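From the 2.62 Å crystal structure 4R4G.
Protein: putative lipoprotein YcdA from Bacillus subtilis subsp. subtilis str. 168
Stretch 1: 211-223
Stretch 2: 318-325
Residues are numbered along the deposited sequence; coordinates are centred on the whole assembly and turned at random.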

# COMPACT_ATOMS: atom_id res chain seq x y z
N GLY A 211 22.17 -17.39 -0.47
CA GLY A 211 21.40 -18.58 -0.83
C GLY A 211 19.93 -18.44 -0.50
O GLY A 211 19.09 -18.72 -1.36
N ILE A 212 19.60 -18.00 0.74
CA ILE A 212 18.21 -17.76 1.18
C ILE A 212 17.55 -16.77 0.22
O ILE A 212 16.47 -17.05 -0.28
N LYS A 213 18.22 -15.65 -0.09
CA LYS A 213 17.73 -14.63 -1.03
C LYS A 213 17.50 -15.20 -2.43
O LYS A 213 16.52 -14.83 -3.06
N GLU A 214 18.37 -16.08 -2.92
CA GLU A 214 18.19 -16.65 -4.25
C GLU A 214 16.97 -17.56 -4.25
O GLU A 214 16.18 -17.51 -5.20
N GLY A 215 16.79 -18.31 -3.16
CA GLY A 215 15.66 -19.20 -2.95
C GLY A 215 14.35 -18.44 -2.91
O GLY A 215 13.40 -18.79 -3.62
N LEU A 216 14.29 -17.36 -2.12
CA LEU A 216 13.09 -16.54 -1.99
C LEU A 216 12.75 -15.86 -3.30
O LEU A 216 11.58 -15.81 -3.65
N SER A 217 13.75 -15.38 -4.05
CA SER A 217 13.54 -14.69 -5.33
C SER A 217 12.79 -15.55 -6.33
O SER A 217 12.03 -15.02 -7.13
N LYS A 218 13.00 -16.87 -6.27
CA LYS A 218 12.44 -17.85 -7.20
C LYS A 218 11.25 -18.64 -6.65
O LYS A 218 10.29 -18.88 -7.38
N ASN A 219 11.33 -19.11 -5.40
CA ASN A 219 10.35 -20.02 -4.81
C ASN A 219 9.40 -19.36 -3.80
O ASN A 219 8.74 -20.06 -3.03
N SER A 220 9.30 -18.03 -3.81
CA SER A 220 8.37 -17.31 -2.93
C SER A 220 7.81 -16.16 -3.71
O SER A 220 8.42 -15.69 -4.69
N SER A 221 6.62 -15.73 -3.30
CA SER A 221 5.92 -14.66 -3.98
C SER A 221 5.32 -13.65 -3.03
O SER A 221 4.95 -13.98 -1.90
N ILE A 222 5.21 -12.41 -3.50
CA ILE A 222 4.56 -11.32 -2.80
C ILE A 222 3.59 -10.61 -3.76
O ILE A 222 3.95 -10.23 -4.87
N GLN A 223 2.35 -10.46 -3.31
CA GLN A 223 1.34 -9.65 -3.98
C GLN A 223 1.13 -8.47 -3.07
O GLN A 223 0.76 -8.68 -1.90
N GLU A 318 7.58 -8.72 10.67
CA GLU A 318 6.49 -9.65 10.38
C GLU A 318 6.41 -9.94 8.90
O GLU A 318 6.04 -11.04 8.53
N LEU A 319 6.73 -8.93 8.06
CA LEU A 319 6.72 -9.08 6.62
C LEU A 319 7.87 -10.03 6.22
O LEU A 319 7.64 -11.02 5.51
N VAL A 320 9.08 -9.75 6.74
CA VAL A 320 10.28 -10.55 6.49
C VAL A 320 10.05 -12.00 6.98
O VAL A 320 10.33 -12.92 6.23
N GLU A 321 9.48 -12.18 8.20
CA GLU A 321 9.20 -13.50 8.79
C GLU A 321 8.19 -14.30 7.98
O GLU A 321 8.18 -15.53 8.06
N ALA A 322 7.31 -13.61 7.24
CA ALA A 322 6.23 -14.23 6.45
C ALA A 322 6.74 -14.96 5.20
O ALA A 322 5.95 -15.68 4.57
N PHE A 323 8.02 -14.77 4.82
CA PHE A 323 8.59 -15.35 3.60
C PHE A 323 9.08 -16.78 3.76
O PHE A 323 9.28 -17.45 2.75
N ILE A 324 9.23 -17.27 5.00
CA ILE A 324 9.68 -18.63 5.28
C ILE A 324 8.76 -19.27 6.30
O ILE A 324 8.65 -18.80 7.43
N LYS A 325 8.11 -20.37 5.88
CA LYS A 325 7.23 -21.21 6.68
C LYS A 325 8.05 -22.36 7.21
O LYS A 325 8.84 -22.94 6.46

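The two stretches meet through a small, largely apolar contact that buries 304 Å² in total, and no hydrogen bond crosses it. Its principal bump is Phe 323, which lies within the type I turn from Glu 321 to Ile 324. With CA-to-CB directed toward stretch 1 and chi1 in the m well (chi2 87°), the ring enters the hollow formed where the first helix gives way to the strand at Ser 221, and Phe 323 as a whole residue has 100 Å² covered by stretch 1.

Leu 216, Ser 220 and Ile 222 line this hollow, all pointing toward stretch 2. Leu 216, in the mt rotamer, fits at the base of the aromatic side chain: its CD1 lies 4.1 Å from CB of Phe 323, while its CD2 sits 3.5 Å from the carbonyl O of Phe 323 and 3.8 Å from CG1 of Ile 324. Farther out, Ser 220 OG meets the ring edge, 3.4 Å from CD2 of Phe 323. Ser 220 OG donates a hydrogen bond to Leu 216 O (2.8 Å), so its polar demand is met within its own stretch and it can border the ring. Between Ser 220 and Ile 222 in the chain, Ser 221 points away, and its O lies 4.3 Å from CE2 of Phe 323. Ile 222, tt, closes the hollow near the ring tip, with CB 3.9 Å from CZ of Phe 323. Its CD1 extends to CD1 of Leu 319, 4.1 Å away; Leu 319 (tp) leaves its backbone sideways, but its end comes nearer to stretch 1.

A second, smaller fit lies toward the start of stretch 1. Ile 324 (mt) also begins sideways and brings its end inward, where CD1 packs 4.1 Å from CG2 of Ile 212 (mt).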

# COMPACT_ATOMS: atom_id res chain seq x y z
CB ILE A 212 18.13 -17.26 2.66
CG1 ILE A 212 18.39 -18.41 3.64
CG2 ILE A 212 16.79 -16.62 2.95
CD1 ILE A 212 18.79 -17.95 5.01
CB LYS A 213 18.69 -13.44 -1.11
CG LYS A 213 18.71 -12.57 0.13
CD LYS A 213 19.36 -11.25 -0.14
CE LYS A 213 19.62 -10.53 1.15
NZ LYS A 213 19.86 -9.08 0.91
CB GLU A 214 19.44 -17.37 -4.76
CG GLU A 214 19.52 -17.34 -6.28
CD GLU A 214 19.97 -18.64 -6.93
OE1 GLU A 214 21.15 -19.04 -6.73
OE2 GLU A 214 19.16 -19.23 -7.68
CB LEU A 216 13.20 -15.51 -0.86
CG LEU A 216 13.42 -16.05 0.57
CD1 LEU A 216 13.54 -14.91 1.56
CD2 LEU A 216 12.31 -16.97 1.02
CB SER A 217 14.86 -14.22 -5.94
OG SER A 217 15.52 -15.25 -6.65
CB LYS A 218 13.55 -18.85 -7.59
CG LYS A 218 14.54 -18.28 -8.60
CD LYS A 218 15.89 -18.99 -8.60
CE LYS A 218 15.99 -20.21 -9.49
NZ LYS A 218 17.30 -20.90 -9.33
CB ASN A 219 11.09 -21.19 -4.15
CG ASN A 219 12.24 -21.72 -4.98
OD1 ASN A 219 12.15 -21.81 -6.22
ND2 ASN A 219 13.36 -22.07 -4.31
CB SER A 220 9.03 -16.87 -1.63
OG SER A 220 9.55 -15.56 -1.73
CB SER A 221 4.81 -15.24 -4.85
OG SER A 221 4.35 -14.26 -5.76
CB ILE A 222 5.53 -10.32 -2.12
CG1 ILE A 222 4.74 -9.16 -1.47
CG2 ILE A 222 6.60 -9.80 -3.10
CD1 ILE A 222 5.45 -8.31 -0.43
CB GLN A 223 0.04 -10.44 -4.24
CG GLN A 223 0.08 -11.38 -5.45
CD GLN A 223 -1.30 -11.95 -5.73
OE1 GLN A 223 -1.63 -13.07 -5.33
NE2 GLN A 223 -2.15 -11.17 -6.40
CB GLU A 318 5.18 -9.04 10.83
CG GLU A 318 4.43 -9.89 11.84
CD GLU A 318 3.42 -9.10 12.64
OE1 GLU A 318 2.52 -8.48 12.02
OE2 GLU A 318 3.56 -9.06 13.89
CB LEU A 319 6.84 -7.70 5.95
CG LEU A 319 7.13 -7.66 4.45
CD1 LEU A 319 5.94 -8.15 3.61
CD2 LEU A 319 7.60 -6.27 4.03
CB VAL A 320 11.52 -9.89 7.14
CG1 VAL A 320 12.77 -10.74 6.96
CG2 VAL A 320 11.75 -8.49 6.58
CB GLU A 321 8.68 -13.37 10.23
CG GLU A 321 9.75 -13.06 11.27
CD GLU A 321 9.26 -12.64 12.65
OE1 GLU A 321 8.06 -12.30 12.80
OE2 GLU A 321 10.10 -12.62 13.59
CB ALA A 322 5.23 -13.16 6.03
CB PHE A 323 9.71 -14.45 3.08
CG PHE A 323 9.16 -13.31 2.26
CD1 PHE A 323 8.77 -12.12 2.87
CD2 PHE A 323 8.96 -13.44 0.89
CE1 PHE A 323 8.21 -11.09 2.12
CE2 PHE A 323 8.41 -12.40 0.14
CZ PHE A 323 8.07 -11.22 0.76
CB ILE A 324 11.17 -18.68 5.73
CG1 ILE A 324 12.13 -18.19 4.62
CG2 ILE A 324 11.56 -20.10 6.22
CD1 ILE A 324 13.57 -17.88 5.09
CB LYS A 325 6.03 -21.72 5.84
CG LYS A 325 5.00 -22.56 6.61
CD LYS A 325 3.68 -22.70 5.84
CE LYS A 325 2.79 -23.81 6.33
NZ LYS A 325 1.68 -24.09 5.37